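PDB 3FTB: histidinol-phosphate aminotransferase from Clostridium acetobutylicum, which probably catalyses pyridoxal 5'-phosphate-dependent transfer of an amino group involving histidinol phosphate, a step of histidine biosynthesis. Local coordinates for residues Ala87-Glu92 with Ala240-Trp245; Lys100-Val105 with Glu136-Lys141; Glu129-Asp134 with Asn155-Leu160; Arg211-Thr214 with Ala218-Gly221; Arg276-Glu281 with Lys342-Asn347. All coordinates share one frame; numbering follows the deposited sequence.

Interactions 2 and 4 are buried, interactions 3 and 5 partly so, and interaction 1 lies at the surface. Interactions 2 and 4 reach the same seven-stranded sheet from distant strands: the first is a nearly pure hydrocarbon seam under a helix, the second a compact turn closed by two methionines, a Thr-Pro contact and a bridging water, with phosphate ions held by its first segment. Interactions 1 and 4 share one phosphate and touch through Ala87 and Ala212. Interactions 2 and 3 meet where Ile133 packs on Ile138, and the loop of interaction 3 leads into the helix of interaction 2. Interaction 5 stands apart beside the five-stranded sheet, joining two helices through stacked charges and an aromatic-amide contact.

Interaction 1: Ala87-Glu92 with Ala240-Trp245; sequences ASEIIE and AKQNPW. With PO4 (phosphate ion), chain E.
Glu89 and Gln242 make the whole contact, carboxylate against amide, with their planes turned 71° apart. Glu89 reaches across as an extended chain, CG anti to the backbone N (chi1 -161°), and its OE2 comes to 3.8 Å from Gln242 CG. The amide of Gln242 may be turned over in the model, so its role as donor or acceptor stays open. Asn85 N and Asn246 ND2 both bond to the other oxygen, OE1, and thereby steady the carboxylate from beyond the contact.

This is the loose side, a brush between two partly exposed side chains. The tight grip is near the start of the helix, where a phosphate ion, probably from the crystallisation liquor, sits against backbone N-H groups. Ala87 N reaches its O2 at 2.9 Å and Ser88 N its O1 at 3.0 Å. Thr214 and Arg223 bond to the same ion. The arrangement is consistent with the cofactor-phosphate site of related aminotransferases.

Helix 87-95 packs on strand 207-212 through Ala87, Ile90 and Ile91, and on helix 110-117 through Ser88 and Ile91. Loop 240-245, which follows helix 232-239, also touches the second subunit, whose Lys117 bonds to Gln242 O.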
# COMPACT_ATOMS: atom_id res chain seq x y z
N ALA A 87 0.02 -2.90 9.27
CA ALA A 87 0.48 -2.11 10.42
C ALA A 87 1.88 -1.53 10.18
O ALA A 87 2.25 -0.50 10.73
CB ALA A 87 0.46 -2.95 11.70
N SER A 88 2.65 -2.22 9.33
CA SER A 88 4.01 -1.80 9.01
C SER A 88 4.09 -0.33 8.68
O SER A 88 5.00 0.37 9.11
CB SER A 88 4.53 -2.60 7.82
OG SER A 88 4.31 -3.99 8.00
N GLU A 89 3.14 0.13 7.88
CA GLU A 89 3.17 1.49 7.37
C GLU A 89 3.07 2.48 8.52
O GLU A 89 3.71 3.54 8.53
CB GLU A 89 2.05 1.71 6.33
CG GLU A 89 2.25 2.91 5.39
CD GLU A 89 1.06 3.19 4.46
OE1 GLU A 89 0.17 2.33 4.33
OE2 GLU A 89 1.01 4.29 3.85
N ILE A 90 2.27 2.11 9.52
CA ILE A 90 1.95 3.00 10.63
C ILE A 90 3.09 3.09 11.64
O ILE A 90 3.39 4.17 12.15
CB ILE A 90 0.65 2.57 11.30
CG1 ILE A 90 -0.47 2.50 10.26
CG2 ILE A 90 0.28 3.50 12.45
CD1 ILE A 90 -1.58 1.61 10.67
N ILE A 91 3.73 1.95 11.91
CA ILE A 91 4.92 1.90 12.76
C ILE A 91 6.01 2.80 12.20
O ILE A 91 6.52 3.69 12.89
CB ILE A 91 5.46 0.46 12.86
CG1 ILE A 91 4.42 -0.45 13.54
CG2 ILE A 91 6.79 0.44 13.60
CD1 ILE A 91 4.80 -1.91 13.54
N GLU A 92 6.37 2.58 10.94
CA GLU A 92 7.34 3.44 10.26
C GLU A 92 6.95 4.91 10.31
O GLU A 92 7.73 5.75 10.75
CB GLU A 92 7.54 3.01 8.81
CG GLU A 92 8.29 4.03 7.97
CD GLU A 92 8.74 3.48 6.64
OE1 GLU A 92 9.11 2.29 6.58
OE2 GLU A 92 8.73 4.24 5.64
N ALA A 240 -0.74 13.49 5.72
CA ALA A 240 0.06 14.38 4.88
C ALA A 240 1.25 13.67 4.24
O ALA A 240 1.74 14.07 3.19
CB ALA A 240 0.53 15.57 5.69
N LYS A 241 1.71 12.60 4.88
CA LYS A 241 2.86 11.86 4.37
C LYS A 241 2.44 10.76 3.38
O LYS A 241 3.20 10.42 2.47
CB LYS A 241 3.66 11.26 5.54
CG LYS A 241 4.25 12.30 6.47
CD LYS A 241 5.36 11.73 7.33
CE LYS A 241 6.19 12.84 7.94
NZ LYS A 241 7.42 12.34 8.62
N GLN A 242 1.24 10.23 3.56
CA GLN A 242 0.80 9.07 2.79
C GLN A 242 0.37 9.36 1.36
O GLN A 242 0.51 10.48 0.86
CB GLN A 242 -0.34 8.35 3.51
CG GLN A 242 0.02 7.84 4.88
CD GLN A 242 -1.12 7.10 5.53
OE1 GLN A 242 -1.22 5.88 5.42
NE2 GLN A 242 -2.01 7.84 6.19
N ASN A 243 -0.15 8.33 0.71
CA ASN A 243 -0.71 8.46 -0.63
C ASN A 243 -2.19 8.08 -0.63
O ASN A 243 -2.57 7.04 -0.08
CB ASN A 243 0.07 7.57 -1.59
CG ASN A 243 -0.03 8.03 -3.02
OD1 ASN A 243 -0.55 7.32 -3.88
ND2 ASN A 243 0.45 9.24 -3.28
N PRO A 244 -3.03 8.93 -1.22
CA PRO A 244 -4.47 8.67 -1.33
C PRO A 244 -4.73 7.30 -1.96
O PRO A 244 -3.88 6.78 -2.68
CB PRO A 244 -4.95 9.78 -2.26
CG PRO A 244 -3.97 10.90 -2.01
CD PRO A 244 -2.65 10.23 -1.81
N TRP A 245 -5.89 6.72 -1.66
CA TRP A 245 -6.19 5.32 -1.95
C TRP A 245 -5.08 4.28 -1.66
O TRP A 245 -4.85 3.38 -2.46
CB TRP A 245 -6.65 5.18 -3.40
CG TRP A 245 -7.73 6.13 -3.76
CD1 TRP A 245 -9.04 6.05 -3.39
CD2 TRP A 245 -7.60 7.30 -4.56
NE1 TRP A 245 -9.74 7.11 -3.91
CE2 TRP A 245 -8.88 7.89 -4.64
CE3 TRP A 245 -6.54 7.91 -5.23
CZ2 TRP A 245 -9.12 9.07 -5.36
CZ3 TRP A 245 -6.77 9.08 -5.94
CH2 TRP A 245 -8.05 9.64 -5.99
P PO4 E . 1.66 -6.08 9.21
O1 PO4 E . 2.14 -5.00 8.29
O2 PO4 E . 0.38 -5.67 9.88
O3 PO4 E . 1.38 -7.35 8.45
O4 PO4 E . 2.71 -6.30 10.27

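Interaction 2: Lys100-Val105 with Glu136-Lys141; sequences KILIIV and EDIISK
Leu102 pushes its two methyls from the strand into the helix, each against a different residue. With chi1 near trans (-178°), Leu102 CG stands opposite its own N and the branch points at the helix: CD2 lands 3.9 Å from Ile138 CG2, while CD1 presses to 3.3 Å from Lys141 CD, tighter than usual for two carbons. Ile104 takes another course, with CG1 beside its own backbone N (chi1 -82°), and a further bend at chi2 brings CD1 over Ile138. Here Ile104 CG1 and Ile138 CD1 are 3.9 Å apart, the two chains crossing at about a right angle.

Lys141 offers Leu102 its aliphatic stem alone. A twist at its last torsion (chi4 30°) swings NZ back to Asp137 OD1 at 2.8 Å, a salt bridge on the syn side of a carboxylate whose other oxygen bonds to Ser125.

The helix belongs to the beta-alpha-beta crossover from strand 121-126 to strand 147-151, and it passes over strand 100-105, which lies between them, nearly antiparallel to it (171°). The contact therefore rests on shape and hydrocarbon burial, with the lysine's charge probably balanced by Asp137, in its own segment, instead of across the seam.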
# COMPACT_ATOMS: atom_id res chain seq x y z
N LYS A 100 13.91 11.65 18.00
CA LYS A 100 14.48 10.82 19.06
C LYS A 100 13.42 9.98 19.77
O LYS A 100 12.38 10.50 20.18
CB LYS A 100 15.23 11.67 20.07
CG LYS A 100 16.05 10.89 21.05
CD LYS A 100 16.86 11.86 21.88
CE LYS A 100 17.89 11.16 22.73
NZ LYS A 100 18.68 12.19 23.47
N ILE A 101 13.69 8.69 19.93
CA ILE A 101 12.71 7.80 20.54
C ILE A 101 13.33 6.87 21.59
O ILE A 101 14.48 6.44 21.46
CB ILE A 101 11.99 6.95 19.47
CG1 ILE A 101 10.64 6.46 19.99
CG2 ILE A 101 12.87 5.78 19.05
CD1 ILE A 101 9.68 5.92 18.90
N LEU A 102 12.57 6.57 22.63
CA LEU A 102 12.92 5.52 23.58
C LEU A 102 12.28 4.21 23.10
O LEU A 102 11.05 4.11 23.03
CB LEU A 102 12.39 5.86 24.98
CG LEU A 102 12.68 4.91 26.14
CD1 LEU A 102 14.07 5.16 26.62
CD2 LEU A 102 11.68 5.17 27.26
N ILE A 103 13.11 3.22 22.77
CA ILE A 103 12.58 1.92 22.39
C ILE A 103 12.77 0.95 23.54
O ILE A 103 13.88 0.74 24.02
CB ILE A 103 13.24 1.36 21.11
CG1 ILE A 103 13.30 2.44 20.02
CG2 ILE A 103 12.46 0.16 20.60
CD1 ILE A 103 13.91 1.97 18.72
N ILE A 104 11.66 0.40 24.02
CA ILE A 104 11.69 -0.62 25.05
C ILE A 104 12.07 -1.91 24.36
O ILE A 104 11.48 -2.28 23.34
CB ILE A 104 10.34 -0.78 25.77
CG1 ILE A 104 10.19 0.29 26.85
CG2 ILE A 104 10.26 -2.15 26.43
CD1 ILE A 104 10.57 1.68 26.40
N VAL A 105 13.05 -2.61 24.93
CA VAL A 105 13.69 -3.71 24.23
C VAL A 105 14.11 -4.76 25.28
O VAL A 105 14.40 -4.41 26.42
CB VAL A 105 14.89 -3.16 23.43
CG1 VAL A 105 16.11 -2.98 24.33
CG2 VAL A 105 15.19 -4.03 22.23
N GLU A 136 10.15 2.71 36.02
CA GLU A 136 10.90 3.79 36.64
C GLU A 136 12.01 4.30 35.73
O GLU A 136 12.45 5.45 35.86
CB GLU A 136 11.49 3.32 37.98
CG GLU A 136 11.46 4.39 39.04
CD GLU A 136 10.05 4.77 39.42
OE1 GLU A 136 9.24 3.86 39.70
OE2 GLU A 136 9.75 5.98 39.42
N ASP A 137 12.48 3.44 34.83
CA ASP A 137 13.49 3.82 33.85
C ASP A 137 12.87 4.61 32.70
O ASP A 137 13.42 5.62 32.26
CB ASP A 137 14.22 2.60 33.29
CG ASP A 137 15.41 2.97 32.43
OD1 ASP A 137 16.26 3.75 32.90
OD2 ASP A 137 15.51 2.47 31.29
N ILE A 138 11.73 4.14 32.22
CA ILE A 138 10.99 4.89 31.21
C ILE A 138 10.77 6.32 31.72
O ILE A 138 11.01 7.29 31.00
CB ILE A 138 9.64 4.23 30.86
CG1 ILE A 138 9.87 2.87 30.21
CG2 ILE A 138 8.81 5.14 29.94
CD1 ILE A 138 8.59 2.11 29.93
N ILE A 139 10.32 6.43 32.97
CA ILE A 139 10.16 7.72 33.63
C ILE A 139 11.45 8.53 33.57
O ILE A 139 11.46 9.67 33.10
CB ILE A 139 9.79 7.56 35.11
CG1 ILE A 139 8.55 6.68 35.29
CG2 ILE A 139 9.59 8.92 35.75
CD1 ILE A 139 7.25 7.44 35.31
N SER A 140 12.54 7.94 34.04
CA SER A 140 13.81 8.65 34.18
C SER A 140 14.46 9.01 32.85
O SER A 140 15.53 9.60 32.83
CB SER A 140 14.78 7.83 35.03
OG SER A 140 15.11 6.62 34.38
N LYS A 141 13.81 8.65 31.75
CA LYS A 141 14.35 8.89 30.41
C LYS A 141 13.42 9.75 29.56
O LYS A 141 13.78 10.16 28.45
CB LYS A 141 14.57 7.56 29.68
CG LYS A 141 15.78 6.77 30.11
CD LYS A 141 15.77 5.41 29.46
CE LYS A 141 17.10 4.73 29.69
NZ LYS A 141 17.64 5.21 30.98

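Interaction 3: Glu129-Asp134 with Asn155-Leu160; sequences ENMCID and NPNGGL. With PO4 (phosphate ion), chain F.
Met131 meets Asn157 where two loops of the large domain come together. Before that point the chain is tied to its own turn and to a distant strand: Asn130 N bonds to Asp128 OD1, and Asn130 OD1 accepts from Arg291.

At Met131 the root of the side chain does the touching. Met131 CB lies 3.7 Å from Asn157 CB and 3.3 Å from Asn157 ND2, and Met131 CG is 3.8 Å from Asn157 CB. Bends at chi2 and chi3 then fold the thioether away, although SD still passes 4.1 Å from Asn157 CB. Met131 O stands 3.1 Å from Asn157 ND2, but the angle is too poor for a hydrogen bond. Cys132 turns away, its N also held by Asp128 OD1. Ile133 then packs on Ile138, and Asp134 ends the loop as N-cap of helix 135-141.

Across from it, a cis peptide precedes Pro156, and the turn goes on through Gly158 and Gly159. Asn155 ND2 gives a weak hydrogen bond to O3 of a phosphate ion that Arg338 and Arg324 also hold, an anion pocket consistent with the active-site Asn-Pro turn of related aminotransferases.

The amide of Asn157 is also held by Asn154, which bonds to its OD1, while Leu301 touches both Met131 and Asn157. What joins the two loops directly is thus van der Waals contact between the Met131 methylenes and the CB and amide of Asn157, with no hydrogen bond across.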
# COMPACT_ATOMS: atom_id res chain seq x y z
N GLU A 129 15.29 -8.92 34.15
CA GLU A 129 15.55 -10.35 34.01
C GLU A 129 14.27 -11.17 33.85
O GLU A 129 14.28 -12.25 33.26
CB GLU A 129 16.41 -10.88 35.17
CG GLU A 129 15.98 -10.39 36.57
CD GLU A 129 16.64 -11.17 37.72
OE1 GLU A 129 17.50 -12.03 37.45
OE2 GLU A 129 16.28 -10.92 38.89
N ASN A 130 13.16 -10.64 34.35
CA ASN A 130 11.89 -11.35 34.31
C ASN A 130 11.03 -10.98 33.10
O ASN A 130 9.88 -11.41 32.99
CB ASN A 130 11.13 -11.13 35.62
CG ASN A 130 11.90 -11.64 36.84
OD1 ASN A 130 12.52 -12.70 36.80
ND2 ASN A 130 11.86 -10.87 37.93
N MET A 131 11.62 -10.21 32.19
CA MET A 131 10.92 -9.60 31.05
C MET A 131 9.82 -8.64 31.51
O MET A 131 8.75 -8.55 30.91
CB MET A 131 10.40 -10.66 30.06
CG MET A 131 11.50 -11.54 29.38
SD MET A 131 12.62 -10.74 28.20
CE MET A 131 13.82 -9.98 29.28
N CYS A 132 10.11 -7.90 32.59
CA CYS A 132 9.25 -6.83 33.09
C CYS A 132 9.77 -5.47 32.68
O CYS A 132 10.97 -5.21 32.72
CB CYS A 132 9.16 -6.88 34.63
SG CYS A 132 8.33 -8.34 35.26
N ILE A 133 8.84 -4.59 32.30
CA ILE A 133 9.16 -3.20 32.01
C ILE A 133 9.84 -2.56 33.22
O ILE A 133 9.46 -2.81 34.37
CB ILE A 133 7.87 -2.41 31.62
CG1 ILE A 133 7.30 -2.92 30.30
CG2 ILE A 133 8.14 -0.91 31.53
CD1 ILE A 133 5.91 -2.45 30.04
N ASP A 134 10.84 -1.73 32.95
CA ASP A 134 11.44 -0.91 33.99
C ASP A 134 10.72 0.45 33.97
O ASP A 134 11.24 1.44 33.44
CB ASP A 134 12.94 -0.75 33.73
CG ASP A 134 13.70 -0.20 34.93
OD1 ASP A 134 13.06 0.28 35.89
OD2 ASP A 134 14.96 -0.26 34.91
N ASN A 155 6.28 -8.43 21.64
CA ASN A 155 7.02 -9.47 20.96
C ASN A 155 8.52 -9.28 21.27
O ASN A 155 9.07 -8.22 20.98
CB ASN A 155 6.74 -9.32 19.46
CG ASN A 155 7.73 -10.09 18.58
OD1 ASN A 155 8.46 -10.96 19.04
ND2 ASN A 155 7.73 -9.77 17.29
N PRO A 156 9.21 -10.30 21.81
CA PRO A 156 8.96 -11.75 21.93
C PRO A 156 8.40 -12.28 23.25
O PRO A 156 8.07 -13.46 23.30
CB PRO A 156 10.37 -12.34 21.78
CG PRO A 156 11.35 -11.16 22.13
CD PRO A 156 10.51 -9.94 22.41
N ASN A 157 8.34 -11.48 24.31
CA ASN A 157 8.05 -12.04 25.62
C ASN A 157 6.58 -12.04 25.98
O ASN A 157 6.21 -12.54 27.05
CB ASN A 157 8.86 -11.34 26.71
CG ASN A 157 8.43 -9.90 26.92
OD1 ASN A 157 8.50 -9.08 26.01
ND2 ASN A 157 7.99 -9.59 28.12
N GLY A 158 5.75 -11.47 25.10
CA GLY A 158 4.31 -11.45 25.30
C GLY A 158 3.82 -10.69 26.52
O GLY A 158 2.76 -10.99 27.07
N GLY A 159 4.58 -9.68 26.95
CA GLY A 159 4.22 -8.93 28.13
C GLY A 159 3.22 -7.82 27.87
O GLY A 159 3.33 -7.09 26.89
N LEU A 160 2.23 -7.69 28.76
CA LEU A 160 1.26 -6.60 28.71
C LEU A 160 1.71 -5.43 29.59
O LEU A 160 2.24 -5.65 30.66
CB LEU A 160 -0.10 -7.08 29.21
CG LEU A 160 -0.97 -7.93 28.30
CD1 LEU A 160 -2.04 -8.64 29.12
CD2 LEU A 160 -1.59 -7.08 27.19
P PO4 F . 8.83 -11.37 14.12
O1 PO4 F . 8.28 -10.66 12.90
O2 PO4 F . 10.03 -10.61 14.65
O3 PO4 F . 7.76 -11.42 15.18
O4 PO4 F . 9.24 -12.77 13.74

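Interaction 4: Arg211-Thr214 with Ala218-Gly221; sequences RAMT and AMPG. With PO4 (phosphate ion), chain G; PO4 (phosphate ion), chain E.
Met213 and Met219 leave the backbone alike, CG beside the N in both (chi1 -69° and -68°), and run side by side in the same direction. Their last torsions have opposite signs, which brings the methyls together, CE to CE at 3.8 Å.

Thr214 divides its branches between two tasks. With OG1 beside its backbone N, the hydroxyl donates to O2 of a phosphate ion at 2.7 Å, while CG2 presses on Pro220, 3.4 Å from its CA, a tight fit. A water adds a second tie, donating to Thr214 OG1 at 3.0 Å and to Met219 O at 2.8 Å. Thr214 O, buried here, finds no partner in the model.

At the strand end, Arg211 turns the edge of its guanidinium to another phosphate ion; NH2 donates nearly straight to O4, and NE pairs with Glu184. In related enzymes the turn after this strand carries the lysine that holds the cofactor, and the phosphate bound by Thr214, which Ala87 and Ser88 also hold, is consistent with that site.

The turn links strand 207-212 to strand 225-229, with helix 249-257 packed against both methionines and Tyr58 and Leu55 of the second subunit against Thr214 and Pro220.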
# COMPACT_ATOMS: atom_id res chain seq x y z
N ARG A 211 -3.15 -0.73 15.75
CA ARG A 211 -3.80 -2.03 15.69
C ARG A 211 -3.55 -2.69 14.34
O ARG A 211 -3.03 -2.05 13.43
CB ARG A 211 -5.30 -1.89 15.91
CG ARG A 211 -5.70 -1.39 17.27
CD ARG A 211 -5.47 -2.41 18.33
NE ARG A 211 -6.14 -2.02 19.56
CZ ARG A 211 -7.26 -2.58 19.99
NH1 ARG A 211 -7.82 -3.55 19.28
NH2 ARG A 211 -7.81 -2.18 21.13
N ALA A 212 -3.92 -3.96 14.22
CA ALA A 212 -3.78 -4.68 12.96
C ALA A 212 -4.80 -5.80 12.86
O ALA A 212 -5.23 -6.36 13.87
CB ALA A 212 -2.38 -5.23 12.82
N MET A 213 -5.18 -6.13 11.62
CA MET A 213 -6.08 -7.25 11.34
C MET A 213 -5.25 -8.42 10.84
O MET A 213 -5.78 -9.46 10.47
CB MET A 213 -7.08 -6.86 10.26
CG MET A 213 -8.13 -5.82 10.66
SD MET A 213 -9.48 -5.74 9.44
CE MET A 213 -10.30 -7.31 9.79
N THR A 214 -3.93 -8.22 10.84
CA THR A 214 -2.97 -9.14 10.24
C THR A 214 -2.71 -10.41 11.05
O THR A 214 -2.59 -11.49 10.49
CB THR A 214 -1.63 -8.44 10.02
OG1 THR A 214 -1.87 -7.15 9.44
CG2 THR A 214 -0.74 -9.26 9.12
N ALA A 218 -6.13 -13.27 10.96
CA ALA A 218 -5.55 -14.29 10.08
C ALA A 218 -5.36 -13.86 8.62
O ALA A 218 -5.16 -14.72 7.74
CB ALA A 218 -6.37 -15.59 10.14
N MET A 219 -5.40 -12.55 8.37
CA MET A 219 -5.36 -12.03 7.00
C MET A 219 -4.14 -11.14 6.70
O MET A 219 -4.31 -9.94 6.48
CB MET A 219 -6.68 -11.30 6.67
CG MET A 219 -7.93 -12.20 6.57
SD MET A 219 -9.53 -11.42 6.12
CE MET A 219 -9.72 -10.28 7.48
N PRO A 220 -2.92 -11.71 6.69
CA PRO A 220 -1.75 -10.89 6.34
C PRO A 220 -1.66 -10.45 4.86
O PRO A 220 -1.12 -9.37 4.59
CB PRO A 220 -0.56 -11.78 6.71
CG PRO A 220 -1.12 -13.17 6.76
CD PRO A 220 -2.50 -12.98 7.32
N GLY A 221 -2.17 -11.25 3.94
CA GLY A 221 -2.06 -10.94 2.52
C GLY A 221 -2.94 -9.79 2.06
O GLY A 221 -2.87 -9.34 0.90
P PO4 G . -10.74 -4.11 21.13
O1 PO4 G . -9.93 -4.45 19.90
O2 PO4 G . -12.09 -3.58 20.71
O3 PO4 G . -10.90 -5.36 21.97
O4 PO4 G . -10.05 -3.05 21.97
P PO4 E . 1.66 -6.08 9.21
O1 PO4 E . 2.14 -5.00 8.29
O2 PO4 E . 0.38 -5.67 9.88
O3 PO4 E . 1.38 -7.35 8.45
O4 PO4 E . 2.71 -6.30 10.27
O HOH W 1 -3.14 -7.45 6.77

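Interaction 5: Arg276-Glu281 with Lys342-Asn347; sequences RKRFIE and KDEKKN
Arg278 and Phe279, neighbours on helix 262-285, meet Glu344 and Asn347 in the first turn of helix 344-359. This is helix-to-helix packing in the small domain of a fold-type I aminotransferase, beside its five-stranded sheet.

The charged contact is a stack. Glu344 CG lies over one face of the Arg278 guanidinium and OE2 above its rim, carboxylate and guanidinium planes only 11° apart, and Glu344 OE2 is 3.6 Å from Arg278 NE. The oxygen is well out of the guanidinium plane, so the salt bridge works by charge alone, with no N-H aimed at it. The directed bonds of Arg278 NH2 go to Glu275 and Thr348.

Van der Waals contact joins Phe279 and Asn347. A trans chi1 (-166°) swings the Phe279 ring across to the second helix, where CD1 comes within 3.5 Å of Asn347 ND2. The ring and the amide are inclined at 31°. Asn347 CB also sits at the edge of the guanidinium.

Hydrogen bonds also hold that amide: ND2 reaches Glu275, and OD1 bonds to Tyr31. Lys342 N, just ahead of the N-cap residue Asp343, also donates to Asn347 OD1 at 3.2 Å, tilted 20° from the carbonyl plane.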
# COMPACT_ATOMS: atom_id res chain seq x y z
N ARG A 276 -3.40 -21.86 25.13
CA ARG A 276 -2.23 -21.17 25.66
C ARG A 276 -1.88 -21.74 27.03
O ARG A 276 -0.71 -21.95 27.33
CB ARG A 276 -2.44 -19.65 25.76
CG ARG A 276 -1.22 -18.90 26.30
CD ARG A 276 -1.43 -17.39 26.34
NE ARG A 276 -2.73 -17.03 26.89
CZ ARG A 276 -3.59 -16.20 26.30
NH1 ARG A 276 -3.28 -15.62 25.15
NH2 ARG A 276 -4.77 -15.95 26.86
N LYS A 277 -2.90 -21.98 27.85
CA LYS A 277 -2.70 -22.48 29.20
C LYS A 277 -2.08 -23.87 29.21
O LYS A 277 -1.20 -24.16 30.02
CB LYS A 277 -4.03 -22.48 29.98
CG LYS A 277 -3.88 -22.71 31.47
CD LYS A 277 -5.22 -22.63 32.18
CE LYS A 277 -5.11 -23.09 33.63
NZ LYS A 277 -4.70 -24.52 33.74
N ARG A 278 -2.55 -24.73 28.31
CA ARG A 278 -2.04 -26.10 28.21
C ARG A 278 -0.63 -26.10 27.63
O ARG A 278 0.29 -26.70 28.20
CB ARG A 278 -2.95 -26.95 27.33
CG ARG A 278 -2.64 -28.45 27.38
CD ARG A 278 -3.35 -29.20 26.26
NE ARG A 278 -2.77 -28.90 24.96
CZ ARG A 278 -2.04 -29.75 24.24
NH1 ARG A 278 -1.80 -30.97 24.71
NH2 ARG A 278 -1.55 -29.39 23.06
N PHE A 279 -0.48 -25.45 26.49
CA PHE A 279 0.81 -25.37 25.80
C PHE A 279 1.94 -25.07 26.80
O PHE A 279 2.99 -25.72 26.80
CB PHE A 279 0.74 -24.30 24.69
CG PHE A 279 1.88 -24.37 23.72
CD1 PHE A 279 2.09 -25.50 22.94
CD2 PHE A 279 2.76 -23.31 23.59
CE1 PHE A 279 3.13 -25.56 22.06
CE2 PHE A 279 3.82 -23.38 22.71
CZ PHE A 279 4.00 -24.51 21.94
N ILE A 280 1.71 -24.08 27.66
CA ILE A 280 2.72 -23.65 28.61
C ILE A 280 3.00 -24.70 29.70
O ILE A 280 4.11 -24.75 30.25
CB ILE A 280 2.33 -22.31 29.27
CG1 ILE A 280 2.78 -21.12 28.41
CG2 ILE A 280 2.95 -22.20 30.66
CD1 ILE A 280 2.37 -21.18 26.95
N GLU A 281 2.01 -25.53 30.02
CA GLU A 281 2.22 -26.58 31.02
C GLU A 281 3.03 -27.70 30.41
O GLU A 281 3.93 -28.24 31.04
CB GLU A 281 0.89 -27.09 31.58
CG GLU A 281 0.27 -26.14 32.61
CD GLU A 281 -1.21 -26.39 32.83
OE1 GLU A 281 -1.85 -26.96 31.92
OE2 GLU A 281 -1.74 -26.01 33.91
N LYS A 342 -0.43 -22.37 18.38
CA LYS A 342 -1.45 -22.65 17.38
C LYS A 342 -2.56 -23.47 18.01
O LYS A 342 -2.80 -23.39 19.21
CB LYS A 342 -0.85 -23.43 16.21
CG LYS A 342 0.39 -22.76 15.65
CD LYS A 342 1.06 -23.60 14.59
CE LYS A 342 2.20 -22.83 13.94
NZ LYS A 342 1.69 -21.74 13.07
N ASP A 343 -3.23 -24.26 17.18
CA ASP A 343 -4.26 -25.19 17.64
C ASP A 343 -3.63 -26.44 18.29
O ASP A 343 -2.49 -26.81 18.00
CB ASP A 343 -5.15 -25.59 16.47
CG ASP A 343 -4.36 -26.11 15.28
OD1 ASP A 343 -4.40 -27.33 15.03
OD2 ASP A 343 -3.68 -25.31 14.60
N GLU A 344 -4.40 -27.08 19.17
CA GLU A 344 -3.95 -28.24 19.93
C GLU A 344 -3.25 -29.33 19.09
O GLU A 344 -2.24 -29.90 19.50
CB GLU A 344 -5.13 -28.83 20.72
CG GLU A 344 -4.76 -29.93 21.72
CD GLU A 344 -5.64 -29.90 22.98
OE1 GLU A 344 -6.41 -28.94 23.15
OE2 GLU A 344 -5.55 -30.84 23.80
N LYS A 345 -3.79 -29.61 17.91
CA LYS A 345 -3.25 -30.68 17.07
C LYS A 345 -1.82 -30.41 16.59
O LYS A 345 -0.93 -31.25 16.74
CB LYS A 345 -4.16 -30.93 15.87
CG LYS A 345 -3.98 -32.30 15.23
CD LYS A 345 -4.74 -32.39 13.92
CE LYS A 345 -5.13 -33.83 13.59
NZ LYS A 345 -6.28 -34.29 14.43
N LYS A 346 -1.60 -29.23 16.01
CA LYS A 346 -0.26 -28.82 15.59
C LYS A 346 0.69 -28.70 16.79
O LYS A 346 1.88 -29.02 16.69
CB LYS A 346 -0.30 -27.50 14.82
CG LYS A 346 -1.01 -27.59 13.46
CD LYS A 346 -0.63 -26.42 12.55
CE LYS A 346 -1.51 -26.37 11.32
NZ LYS A 346 -2.93 -26.16 11.71
N ASN A 347 0.16 -28.22 17.91
CA ASN A 347 0.92 -28.01 19.13
C ASN A 347 1.41 -29.32 19.76
O ASN A 347 2.55 -29.41 20.23
CB ASN A 347 0.06 -27.23 20.14
CG ASN A 347 0.10 -25.72 19.90
OD1 ASN A 347 0.76 -25.24 18.98
ND2 ASN A 347 -0.61 -24.98 20.74